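Local coordinates for protein serine racemase (Enterococcus faecalis, PDB 4ECL) that belongs to the alanine racemase family, as the cytoplasmic domain of VanTG, a serine racemase with a TIM-barrel domain and a beta-rich domain, seen here as a dimer, at residues Arg6-Ile11 / Lys248-Leu253; Thr128-Leu133 / His160-Asp165; Val299-Arg304 / Ser331-Ile336. All blocks are in the same frame, centred on the assembly; numbering follows the deposited sequence.

Contact 1: residues Arg6-Ile11 / Lys248-Leu253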
ATOM      1  N   ARG A   6      17.879  -4.507  -2.677  1.00 35.61           N
ATOM      2  CA  ARG A   6      17.078  -3.492  -3.367  1.00 36.25           C
ATOM      3  C   ARG A   6      16.484  -2.426  -2.436  1.00 31.16           C
ATOM      4  O   ARG A   6      16.957  -1.295  -2.389  1.00 31.27           O
ATOM      5  CB  ARG A   6      15.965  -4.175  -4.178  1.00 37.86           C
ATOM      6  CG  ARG A   6      14.979  -3.237  -4.849  1.00 39.30           C
ATOM      7  CD  ARG A   6      13.778  -4.013  -5.355  1.00 40.71           C
ATOM      8  NE  ARG A   6      12.715  -3.121  -5.801  1.00 50.78           N
ATOM      9  CZ  ARG A   6      11.592  -2.885  -5.123  1.00 50.41           C
ATOM     10  NH1 ARG A   6      10.687  -2.053  -5.620  1.00 57.48           N
ATOM     11  NH2 ARG A   6      11.365  -3.482  -3.958  1.00 41.87           N
ATOM     12  N   ALA A   7      15.424  -2.781  -1.723  1.00 29.31           N
ATOM     13  CA  ALA A   7      14.799  -1.858  -0.786  1.00 25.26           C
ATOM     14  C   ALA A   7      14.226  -2.683   0.335  1.00 27.69           C
ATOM     15  O   ALA A   7      13.688  -3.764   0.102  1.00 33.44           O
ATOM     16  CB  ALA A   7      13.703  -1.047  -1.468  1.00 25.75           C
ATOM     17  N   TYR A   8      14.334  -2.177   1.557  1.00 24.05           N
ATOM     18  CA  TYR A   8      13.956  -2.979   2.704  1.00 22.90           C
ATOM     19  C   TYR A   8      13.644  -2.126   3.911  1.00 24.54           C
ATOM     20  O   TYR A   8      14.027  -0.951   3.971  1.00 23.34           O
ATOM     21  CB  TYR A   8      15.060  -3.989   3.035  1.00 25.66           C
ATOM     22  CG  TYR A   8      16.412  -3.358   3.232  1.00 28.05           C
ATOM     23  CD1 TYR A   8      17.232  -3.091   2.148  1.00 36.69           C
ATOM     24  CD2 TYR A   8      16.869  -3.018   4.502  1.00 25.36           C
ATOM     25  CE1 TYR A   8      18.482  -2.508   2.309  1.00 36.92           C
ATOM     26  CE2 TYR A   8      18.123  -2.429   4.679  1.00 31.18           C
ATOM     27  CZ  TYR A   8      18.918  -2.182   3.574  1.00 31.45           C
ATOM     28  OH  TYR A   8      20.154  -1.604   3.717  1.00 30.15           O
ATOM     29  N   LEU A   9      12.914  -2.725   4.846  1.00 24.17           N
ATOM     30  CA  LEU A   9      12.656  -2.128   6.139  1.00 30.95           C
ATOM     31  C   LEU A   9      13.585  -2.772   7.146  1.00 30.63           C
ATOM     32  O   LEU A   9      13.838  -3.978   7.093  1.00 30.08           O
ATOM     33  CB  LEU A   9      11.210  -2.356   6.575  1.00 28.13           C
ATOM     34  CG  LEU A   9      10.126  -1.663   5.749  1.00 28.68           C
ATOM     35  CD1 LEU A   9       8.765  -2.233   6.089  1.00 29.62           C
ATOM     36  CD2 LEU A   9      10.155  -0.164   5.989  1.00 26.50           C
ATOM     37  N   GLU A  10      14.084  -1.955   8.066  1.00 26.02           N
ATOM     38  CA  GLU A  10      14.962  -2.425   9.117  1.00 18.13           C
ATOM     39  C   GLU A  10      14.229  -2.176  10.420  1.00 19.23           C
ATOM     40  O   GLU A  10      13.790  -1.057  10.689  1.00 24.48           O
ATOM     41  CB  GLU A  10      16.297  -1.661   9.076  1.00 22.41           C
ATOM     42  CG  GLU A  10      17.457  -2.459   8.527  1.00 41.29           C
ATOM     43  CD  GLU A  10      18.801  -1.748   8.694  1.00 45.89           C
ATOM     44  OE1 GLU A  10      19.645  -1.855   7.781  1.00 49.09           O
ATOM     45  OE2 GLU A  10      19.008  -1.092   9.739  1.00 41.37           O
ATOM     46  N   ILE A  11      14.040  -3.239  11.196  1.00 26.65           N
ATOM     47  CA  ILE A  11      13.258  -3.183  12.431  1.00 26.39           C
ATOM     48  C   ILE A  11      14.188  -3.245  13.641  1.00 31.39           C
ATOM     49  O   ILE A  11      14.832  -4.274  13.887  1.00 34.40           O
ATOM     50  CB  ILE A  11      12.265  -4.358  12.503  1.00 29.50           C
ATOM     51  CG1 ILE A  11      11.333  -4.340  11.295  1.00 31.57           C
ATOM     52  CG2 ILE A  11      11.440  -4.288  13.775  1.00 32.27           C
ATOM     53  CD1 ILE A  11      10.546  -3.054  11.163  1.00 31.75           C
ATOM     54  N   LYS A 248      15.051   1.679   3.801  1.00 18.58           N
ATOM     55  CA  LYS A 248      16.359   1.772   3.142  1.00 24.89           C
ATOM     56  C   LYS A 248      16.287   1.322   1.688  1.00 24.39           C
ATOM     57  O   LYS A 248      15.422   0.529   1.319  1.00 19.51           O
ATOM     58  CB  LYS A 248      17.375   0.881   3.850  1.00 20.53           C
ATOM     59  CG  LYS A 248      17.461   1.050   5.346  1.00 29.05           C
ATOM     60  CD  LYS A 248      18.406   2.156   5.735  1.00 30.88           C
ATOM     61  CE  LYS A 248      18.673   2.099   7.228  1.00 34.38           C
ATOM     62  NZ  LYS A 248      19.688   3.082   7.673  1.00 34.66           N
ATOM     63  N   ALA A 249      17.215   1.814   0.872  1.00 23.09           N
ATOM     64  CA  ALA A 249      17.314   1.375  -0.522  1.00 21.39           C
ATOM     65  C   ALA A 249      18.723   1.609  -1.061  1.00 20.40           C
ATOM     66  O   ALA A 249      19.357   2.613  -0.724  1.00 23.63           O
ATOM     67  CB  ALA A 249      16.270   2.083  -1.393  1.00 22.40           C
ATOM     68  N   LYS A 250      19.211   0.679  -1.881  1.00 21.79           N
ATOM     69  CA  LYS A 250      20.565   0.769  -2.438  1.00 24.80           C
ATOM     70  C   LYS A 250      20.621   1.355  -3.844  1.00 32.04           C
ATOM     71  O   LYS A 250      19.888   0.912  -4.730  1.00 32.98           O
ATOM     72  CB  LYS A 250      21.253  -0.601  -2.397  1.00 24.19           C
ATOM     73  CG  LYS A 250      21.738  -0.949  -0.984  1.00 32.76           C
ATOM     74  CD  LYS A 250      22.169  -2.395  -0.867  1.00 39.83           C
ATOM     75  CE  LYS A 250      22.541  -2.736   0.569  1.00 36.97           C
ATOM     76  NZ  LYS A 250      23.002  -4.146   0.685  1.00 38.62           N
ATOM     77  N   VAL A 251      21.495   2.347  -4.033  1.00 27.58           N
ATOM     78  CA  VAL A 251      21.710   2.981  -5.337  1.00 27.45           C
ATOM     79  C   VAL A 251      22.056   1.956  -6.418  1.00 27.68           C
ATOM     80  O   VAL A 251      22.915   1.095  -6.228  1.00 22.03           O
ATOM     81  CB  VAL A 251      22.869   4.012  -5.291  1.00 27.79           C
ATOM     82  CG1 VAL A 251      23.065   4.636  -6.651  1.00 23.76           C
ATOM     83  CG2 VAL A 251      22.613   5.086  -4.228  1.00 23.62           C
ATOM     84  N   VAL A 252      21.375   2.046  -7.555  1.00 30.75           N
ATOM     85  CA  VAL A 252      21.598   1.095  -8.637  1.00 31.54           C
ATOM     86  C   VAL A 252      22.293   1.741  -9.821  1.00 26.83           C
ATOM     87  O   VAL A 252      22.758   1.047 -10.724  1.00 25.47           O
ATOM     88  CB  VAL A 252      20.270   0.490  -9.125  1.00 29.56           C
ATOM     89  CG1 VAL A 252      19.656  -0.351  -8.025  1.00 21.15           C
ATOM     90  CG2 VAL A 252      19.327   1.599  -9.558  1.00 22.10           C
ATOM     91  N   LEU A 253      22.355   3.070  -9.816  1.00 26.63           N
ATOM     92  CA  LEU A 253      23.010   3.803 -10.889  1.00 28.98           C
ATOM     93  C   LEU A 253      23.291   5.248 -10.504  1.00 30.01           C
ATOM     94  O   LEU A 253      22.519   5.864  -9.774  1.00 26.76           O
ATOM     95  CB  LEU A 253      22.160   3.796 -12.163  1.00 27.36           C
ATOM     96  CG  LEU A 253      22.936   4.440 -13.317  1.00 24.94           C
ATOM     97  CD1 LEU A 253      24.059   3.497 -13.728  1.00 34.60           C
ATOM     98  CD2 LEU A 253      22.068   4.837 -14.491  1.00 29.35           C
TER

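Contact 2: residues Thr128-Leu133 / His160-Asp165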
ATOM      1  N   THR A 128     -19.232   5.157  22.562  1.00 24.00           N
ATOM      2  CA  THR A 128     -19.415   6.286  23.471  1.00 26.27           C
ATOM      3  C   THR A 128     -19.366   7.643  22.773  1.00 27.63           C
ATOM      4  O   THR A 128     -19.289   8.675  23.433  1.00 30.14           O
ATOM      5  CB  THR A 128     -18.398   6.263  24.632  1.00 27.31           C
ATOM      6  OG1 THR A 128     -17.069   6.129  24.109  1.00 24.00           O
ATOM      7  CG2 THR A 128     -18.684   5.092  25.546  1.00 28.44           C
ATOM      8  N   GLY A 129     -19.415   7.646  21.445  1.00 27.13           N
ATOM      9  CA  GLY A 129     -19.435   8.901  20.711  1.00 30.35           C
ATOM     10  C   GLY A 129     -18.781   8.832  19.340  1.00 26.90           C
ATOM     11  O   GLY A 129     -18.975   9.710  18.495  1.00 24.82           O
HETATM   12  N   MSE A 130     -18.003   7.784  19.119  1.00 25.63           N
HETATM   13  CA  MSE A 130     -17.331   7.590  17.836  1.00 25.40           C
HETATM   14  C   MSE A 130     -18.358   7.266  16.754  1.00 28.88           C
HETATM   15  O   MSE A 130     -18.187   7.632  15.588  1.00 32.86           O
HETATM   16  CB  MSE A 130     -16.306   6.466  17.959  1.00 24.50           C
HETATM   17  CG  MSE A 130     -15.836   5.879  16.657  1.00 32.67           C
HETATM   18 SE   MSE A 130     -13.937   5.470  16.757  0.66 42.29          SE
HETATM   19  CE  MSE A 130     -13.363   7.263  17.251  1.00 30.98           C
ATOM     20  N   HIS A 131     -19.433   6.590  17.157  1.00 24.89           N
ATOM     21  CA  HIS A 131     -20.538   6.277  16.258  1.00 18.53           C
ATOM     22  C   HIS A 131     -20.121   5.429  15.054  1.00 19.75           C
ATOM     23  O   HIS A 131     -20.643   5.590  13.949  1.00 24.01           O
ATOM     24  CB  HIS A 131     -21.214   7.562  15.796  1.00 19.51           C
ATOM     25  CG  HIS A 131     -21.833   8.342  16.913  1.00 34.22           C
ATOM     26  ND1 HIS A 131     -22.037   9.704  16.851  1.00 35.98           N
ATOM     27  CD2 HIS A 131     -22.279   7.947  18.129  1.00 29.62           C
ATOM     28  CE1 HIS A 131     -22.588  10.114  17.979  1.00 38.46           C
ATOM     29  NE2 HIS A 131     -22.752   9.067  18.769  1.00 34.33           N
ATOM     30  N   ARG A 132     -19.197   4.511  15.277  1.00 18.86           N
ATOM     31  CA  ARG A 132     -18.888   3.501  14.286  1.00 22.63           C
ATOM     32  C   ARG A 132     -19.364   2.156  14.823  1.00 22.41           C
ATOM     33  O   ARG A 132     -20.548   1.842  14.730  1.00 25.00           O
ATOM     34  CB  ARG A 132     -17.392   3.499  13.929  1.00 20.59           C
ATOM     35  CG  ARG A 132     -16.920   4.818  13.293  1.00 22.76           C
ATOM     36  CD  ARG A 132     -15.404   4.823  12.924  1.00 28.55           C
ATOM     37  NE  ARG A 132     -14.962   6.180  12.587  1.00 23.88           N
ATOM     38  CZ  ARG A 132     -15.040   6.721  11.370  1.00 25.60           C
ATOM     39  NH1 ARG A 132     -15.506   6.012  10.347  1.00 20.87           N
ATOM     40  NH2 ARG A 132     -14.636   7.972  11.165  1.00 24.70           N
ATOM     41  N   LEU A 133     -18.461   1.364  15.387  1.00 19.85           N
ATOM     42  CA  LEU A 133     -18.862   0.088  15.960  1.00 22.86           C
ATOM     43  C   LEU A 133     -19.221   0.257  17.433  1.00 25.53           C
ATOM     44  O   LEU A 133     -18.785   1.221  18.075  1.00 20.40           O
ATOM     45  CB  LEU A 133     -17.753  -0.949  15.831  1.00 17.68           C
ATOM     46  CG  LEU A 133     -17.095  -1.156  14.463  1.00 22.10           C
ATOM     47  CD1 LEU A 133     -15.754  -1.914  14.663  1.00 24.00           C
ATOM     48  CD2 LEU A 133     -17.981  -1.902  13.530  1.00 18.06           C
ATOM     49  N   HIS A 160     -13.563   3.292  22.337  1.00 27.61           N
ATOM     50  CA  HIS A 160     -12.482   4.050  21.719  1.00 26.48           C
ATOM     51  C   HIS A 160     -12.735   5.537  21.896  1.00 24.73           C
ATOM     52  O   HIS A 160     -13.853   6.007  21.676  1.00 24.11           O
ATOM     53  CB  HIS A 160     -12.385   3.740  20.219  1.00 34.44           C
ATOM     54  CG  HIS A 160     -11.398   2.665  19.880  1.00 46.84           C
ATOM     55  ND1 HIS A 160     -11.709   1.323  19.928  1.00 51.57           N
ATOM     56  CD2 HIS A 160     -10.103   2.737  19.488  1.00 53.23           C
ATOM     57  CE1 HIS A 160     -10.650   0.613  19.577  1.00 52.13           C
ATOM     58  NE2 HIS A 160      -9.661   1.447  19.307  1.00 56.24           N
ATOM     59  N   LEU A 161     -11.697   6.278  22.279  1.00 23.55           N
ATOM     60  CA  LEU A 161     -11.796   7.730  22.395  1.00 23.29           C
ATOM     61  C   LEU A 161     -11.543   8.403  21.050  1.00 27.68           C
ATOM     62  O   LEU A 161     -10.627   8.027  20.316  1.00 25.94           O
ATOM     63  CB  LEU A 161     -10.816   8.248  23.437  1.00 21.64           C
ATOM     64  CG  LEU A 161     -10.975   7.621  24.818  1.00 27.84           C
ATOM     65  CD1 LEU A 161      -9.809   8.039  25.742  1.00 23.30           C
ATOM     66  CD2 LEU A 161     -12.333   8.005  25.424  1.00 17.16           C
ATOM     67  N   CYS A 162     -12.359   9.403  20.732  1.00 25.85           N
ATOM     68  CA  CYS A 162     -12.239  10.101  19.456  1.00 29.95           C
ATOM     69  C   CYS A 162     -11.024  10.997  19.332  1.00 30.44           C
ATOM     70  O   CYS A 162     -10.413  11.067  18.273  1.00 35.69           O
ATOM     71  CB  CYS A 162     -13.478  10.947  19.202  1.00 25.53           C
ATOM     72  SG  CYS A 162     -14.898   9.964  18.758  1.00 35.46           S
ATOM     73  N   ALA A 163     -10.696  11.710  20.399  1.00 28.68           N
ATOM     74  CA  ALA A 163      -9.754  12.819  20.291  1.00 32.73           C
ATOM     75  C   ALA A 163      -8.874  12.962  21.526  1.00 28.41           C
ATOM     76  O   ALA A 163      -8.657  14.071  22.019  1.00 26.48           O
ATOM     77  CB  ALA A 163     -10.519  14.121  20.040  1.00 37.22           C
ATOM     78  N   ALA A 164      -8.360  11.841  22.017  1.00 25.67           N
ATOM     79  CA  ALA A 164      -7.517  11.852  23.197  1.00 28.48           C
ATOM     80  C   ALA A 164      -6.180  12.511  22.870  1.00 27.54           C
ATOM     81  O   ALA A 164      -5.418  12.863  23.771  1.00 23.37           O
ATOM     82  CB  ALA A 164      -7.305  10.434  23.711  1.00 26.70           C
ATOM     83  N   ASP A 165      -5.912  12.667  21.574  1.00 28.11           N
ATOM     84  CA  ASP A 165      -4.646  13.200  21.095  1.00 29.79           C
ATOM     85  C   ASP A 165      -4.662  14.719  21.039  1.00 35.79           C
ATOM     86  O   ASP A 165      -3.682  15.338  20.630  1.00 42.70           O
ATOM     87  CB  ASP A 165      -4.323  12.642  19.704  1.00 28.75           C
ATOM     88  CG  ASP A 165      -5.391  12.982  18.674  1.00 38.68           C
ATOM     89  OD1 ASP A 165      -6.564  13.162  19.061  1.00 40.88           O
ATOM     90  OD2 ASP A 165      -5.062  13.067  17.474  1.00 42.50           O
TER
HETATM   91  O   HOH W   1     -17.047   5.302  20.799  1.00 28.31           O

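Contact 3: residues Val299-Arg304 / Ser331-Ile336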
ATOM      1  N   VAL A 299      16.552  12.111   0.804  1.00 24.80           N
ATOM      2  CA  VAL A 299      16.981  10.905   1.486  1.00 24.24           C
ATOM      3  C   VAL A 299      18.343  11.154   2.111  1.00 26.42           C
ATOM      4  O   VAL A 299      18.976  12.177   1.846  1.00 24.20           O
ATOM      5  CB  VAL A 299      17.032   9.708   0.536  1.00 23.25           C
ATOM      6  CG1 VAL A 299      15.651   9.467  -0.085  1.00 22.69           C
ATOM      7  CG2 VAL A 299      18.069   9.936  -0.556  1.00 19.79           C
ATOM      8  N   LEU A 300      18.791  10.233   2.955  1.00 24.63           N
ATOM      9  CA  LEU A 300      20.121  10.355   3.532  1.00 25.27           C
ATOM     10  C   LEU A 300      21.081   9.379   2.857  1.00 26.40           C
ATOM     11  O   LEU A 300      20.839   8.168   2.807  1.00 26.23           O
ATOM     12  CB  LEU A 300      20.100  10.145   5.049  1.00 21.13           C
ATOM     13  CG  LEU A 300      19.213  11.105   5.858  1.00 22.76           C
ATOM     14  CD1 LEU A 300      19.276  10.792   7.358  1.00 22.36           C
ATOM     15  CD2 LEU A 300      19.568  12.567   5.601  1.00 22.25           C
ATOM     16  N   ILE A 301      22.157   9.927   2.315  1.00 26.01           N
ATOM     17  CA  ILE A 301      23.219   9.116   1.738  1.00 24.42           C
ATOM     18  C   ILE A 301      24.549   9.644   2.260  1.00 30.48           C
ATOM     19  O   ILE A 301      24.815  10.846   2.189  1.00 28.17           O
ATOM     20  CB  ILE A 301      23.216   9.139   0.200  1.00 22.58           C
ATOM     21  CG1 ILE A 301      21.941   8.486  -0.344  1.00 25.53           C
ATOM     22  CG2 ILE A 301      24.439   8.401  -0.329  1.00 24.01           C
ATOM     23  CD1 ILE A 301      21.757   8.626  -1.852  1.00 27.31           C
ATOM     24  N   GLY A 302      25.365   8.741   2.797  1.00 23.59           N
ATOM     25  CA  GLY A 302      26.632   9.119   3.402  1.00 30.58           C
ATOM     26  C   GLY A 302      26.459  10.210   4.443  1.00 35.38           C
ATOM     27  O   GLY A 302      27.304  11.102   4.574  1.00 41.42           O
ATOM     28  N   GLY A 303      25.345  10.155   5.165  1.00 29.55           N
ATOM     29  CA  GLY A 303      25.056  11.129   6.196  1.00 32.67           C
ATOM     30  C   GLY A 303      24.626  12.492   5.687  1.00 33.18           C
ATOM     31  O   GLY A 303      24.540  13.445   6.454  1.00 44.23           O
ATOM     32  N   ARG A 304      24.349  12.598   4.397  1.00 28.76           N
ATOM     33  CA  ARG A 304      23.988  13.888   3.818  1.00 30.25           C
ATOM     34  C   ARG A 304      22.614  13.841   3.149  1.00 31.48           C
ATOM     35  O   ARG A 304      22.120  12.768   2.775  1.00 30.46           O
ATOM     36  CB  ARG A 304      25.052  14.321   2.807  1.00 35.58           C
ATOM     37  CG  ARG A 304      26.488  14.095   3.273  1.00 41.38           C
ATOM     38  CD  ARG A 304      26.873  15.056   4.381  1.00 38.66           C
ATOM     39  NE  ARG A 304      26.821  16.450   3.942  1.00 46.45           N
ATOM     40  CZ  ARG A 304      27.149  17.488   4.709  1.00 57.00           C
ATOM     41  NH1 ARG A 304      27.560  17.292   5.958  1.00 52.75           N
ATOM     42  NH2 ARG A 304      27.074  18.725   4.229  1.00 62.35           N
ATOM     43  N   SER A 331      25.471   1.967  -2.527  1.00 31.78           N
ATOM     44  CA  SER A 331      25.348   2.857  -1.375  1.00 23.95           C
ATOM     45  C   SER A 331      23.935   2.799  -0.831  1.00 28.45           C
ATOM     46  O   SER A 331      22.960   2.793  -1.587  1.00 25.08           O
ATOM     47  CB  SER A 331      25.696   4.303  -1.730  1.00 25.08           C
ATOM     48  OG  SER A 331      27.088   4.455  -1.932  1.00 36.99           O
ATOM     49  N   ILE A 332      23.845   2.750   0.492  1.00 27.27           N
ATOM     50  CA  ILE A 332      22.579   2.687   1.180  1.00 22.30           C
ATOM     51  C   ILE A 332      21.989   4.079   1.339  1.00 25.90           C
ATOM     52  O   ILE A 332      22.604   4.962   1.926  1.00 23.91           O
ATOM     53  CB  ILE A 332      22.741   2.026   2.549  1.00 24.56           C
ATOM     54  CG1 ILE A 332      23.127   0.560   2.362  1.00 24.78           C
ATOM     55  CG2 ILE A 332      21.437   2.116   3.347  1.00 28.03           C
ATOM     56  CD1 ILE A 332      23.696  -0.079   3.603  1.00 27.91           C
ATOM     57  N   ALA A 333      20.788   4.261   0.802  1.00 22.16           N
ATOM     58  CA  ALA A 333      20.014   5.466   1.050  1.00 28.17           C
ATOM     59  C   ALA A 333      19.000   5.194   2.170  1.00 28.07           C
ATOM     60  O   ALA A 333      18.309   4.176   2.161  1.00 22.23           O
ATOM     61  CB  ALA A 333      19.286   5.900  -0.218  1.00 28.69           C
ATOM     62  N   THR A 334      18.908   6.122   3.115  1.00 25.50           N
ATOM     63  CA  THR A 334      17.968   6.019   4.221  1.00 25.06           C
ATOM     64  C   THR A 334      16.796   6.958   3.944  1.00 21.90           C
ATOM     65  O   THR A 334      16.966   8.178   3.924  1.00 28.61           O
ATOM     66  CB  THR A 334      18.678   6.376   5.542  1.00 28.71           C
ATOM     67  OG1 THR A 334      19.667   5.378   5.812  1.00 27.77           O
ATOM     68  CG2 THR A 334      17.703   6.428   6.705  1.00 27.11           C
ATOM     69  N   LEU A 335      15.622   6.393   3.681  1.00 18.03           N
ATOM     70  CA  LEU A 335      14.447   7.204   3.376  1.00 23.18           C
ATOM     71  C   LEU A 335      13.668   7.517   4.648  1.00 26.36           C
ATOM     72  O   LEU A 335      12.965   8.529   4.742  1.00 23.51           O
ATOM     73  CB  LEU A 335      13.540   6.496   2.359  1.00 22.20           C
ATOM     74  CG  LEU A 335      14.147   6.241   0.977  1.00 21.07           C
ATOM     75  CD1 LEU A 335      14.978   4.949   0.951  1.00 23.90           C
ATOM     76  CD2 LEU A 335      13.070   6.215  -0.103  1.00 20.55           C
ATOM     77  N   ILE A 336      13.787   6.621   5.616  1.00 25.77           N
ATOM     78  CA  ILE A 336      13.245   6.837   6.949  1.00 24.89           C
ATOM     79  C   ILE A 336      14.270   6.245   7.886  1.00 25.55           C
ATOM     80  O   ILE A 336      14.650   5.083   7.715  1.00 26.51           O
ATOM     81  CB  ILE A 336      11.908   6.090   7.173  1.00 20.65           C
ATOM     82  CG1 ILE A 336      10.790   6.675   6.308  1.00 22.51           C
ATOM     83  CG2 ILE A 336      11.501   6.157   8.650  1.00 29.08           C
ATOM     84  CD1 ILE A 336       9.483   5.896   6.391  1.00 23.48           C
TER
HETATM   85  O   HOH W   2      21.897   5.930   4.359  1.00 26.07           O
HETATM   86  O   HOH W   3      25.126   6.019   2.751  1.00 23.11           O

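Contact 1: residues Arg6-Ile11 / Lys248-Leu253
Ala7 and Ala249 face each other as a non-hydrogen-bonded pair of antiparallel strands, 7-11 and 248-250, whose axes come within 4.7 Å of one another with 147° between their directions. Next along is the hydrogen-bonded pair Tyr8-Lys248, joined by Tyr8 N to Lys248 O at 2.9 Å and by Lys248 N to Tyr8 O at 2.8 Å. On the far side of the alanines, Lys250 N reaches Arg6 O at 3.0 Å. Two of these carbonyls take a CA-H as well: Ala7 CA sits against Lys248 O, and Ala249 CA against Arg6 O.

On one face of the sheet the alanine methyls meet, Ala7 CB to Ala249 CB at 4.0 Å. On the other face lie Tyr8 and Lys248. Lys248 CB lies over one face of the Tyr8 ring, 3.7 Å from its centroid and shifted toward the CZ-CE2 side of the rim, with Lys248 CG following near CE2, which makes a CH-pi contact. Glu10 CG borders the same ring at its edge, in plane. Beyond CG the lysine bends at chi2 (-86°), which takes CD off the ring, and CE then passes both carboxylate oxygens of Glu10. Lys248 NZ stays 4.7 Å from Glu10 OE2, too far for a salt bridge, so any attraction is probably long-range; the amine is hydrogen-bonded to Thr334 and the carboxylate forms a salt bridge with Arg373. Arg6 NH1 forms a salt bridge with Asp286.

Strand 7-11 also pairs with strand 369-372 on its other edge. An N-terminal strand that precedes the barrel but is built into the C-terminal beta domain is characteristic of the alanine racemase fold.

Contact 2: residues Thr128-Leu133 / His160-Asp165
Met130, modelled as selenomethionine, lays its terminal CE against Cys162 SG at 3.5 Å, the main side-chain contact here. The sulfur reaches back to the backbone too, with Met130 CA also 3.5 Å from Cys162 SG. Met130 CG is anti to the backbone N (chi1 163°), and the chain then bends at chi2 and chi3; Met130 SE passes His160 CB obliquely at 4.2 Å.

Beside this apolar patch a water accepts from Thr128 N at 2.8 Å and from Met130 N at 3.1 Å, and gives a weak hydrogen bond to His160 O. These are two loops of the TIM barrel, following the neighbouring parallel strands 120-127 and 152-158 at their C-terminal ends; a sulfate ion lies about 6 Å from the His160 side chain.

Further out, Gln178 of helix 169-191 clamps both loops: its OE1 takes Cys162 N, while NE2 serves His160 O and Thr128 OG1, the latter bonded to Thr159 OG1 as well. Asp127 OD1 collects the amides of Gly129 and His131, holding the first loop in shape. Gly264 of the second subunit packs on Cys162.

Contact 3: residues Val299-Arg304 / Ser331-Ile336
Leu300 and Thr334 present the flat groups of this contact, their peptide carbonyls, since no aromatic ring takes part. Thr334 N approaches Leu300 O in the carbonyl plane, at 2.8 Å, whereas Leu300 N stands tilted 25° from the plane of the Thr334 carbonyl, whose O it binds at 2.9 Å. Leu300 O also receives the CA-H of Ala333, with Ala333 CA at 3.3 Å.

This antiparallel hydrogen-bonded pair joins strands 299-301 and 332-334, with 144° between their directions. Leu300 and Thr334 put their side chains on one face, where Leu300 CB and Thr334 CB lie 4.1 Å apart; there Glu342 and Ile344 of strand 342-344 touch Leu300. On the opposite face Ala333 CB meets Ile301 CG1 at 3.7 Å. Val299 lies side by side with Leu335, Val299 CG1 to Leu335 CG at 3.7 Å; with CG1 anti to the carbonyl carbon (chi1 -59°), it is this methyl that meets the leucine.

The first strand ends in a type I' turn from Ile301 to Arg304, closing a tight beta hairpin onto strand 304-309 within the beta domain. Gly302 and Gly303 both have positive phi, as that turn requires. A water links the turn to the second strand, accepting from Gly302 N at 2.7 Å and donating to Ile332 O. Another water lies close to Leu300 O, Ile332 O and Thr334 OG1, the last of which is also held by Lys248 NZ.

Where the chain turns a corner after strand 332-334, Leu335 and Ile336 both face Leu247 in a classic beta bulge, and Leu335 packs on Ile282 and Phe288.

Contacts 1 and 3 belong to one sheet of the beta domain, their centres about 9 Å apart. Strand 245-257 is paired with strand 332-334, where Ala249 O and Ala333 N are probably hydrogen-bonded, so the two contacts are antiparallel seams with one more seam between them. Contact 3 is the buried one, mostly aliphatic; contact 1 is partly buried, with a tyrosine and charged side chains on one face. Contact 2 lies on the opposite side of the chain's centre, in the barrel, and is a surface contact between irregular loops, where a selenomethionine methyl packs on a cysteine sulfur and a water bridges the backbones. The second subunit touches contacts 1 and 2 but not contact 3.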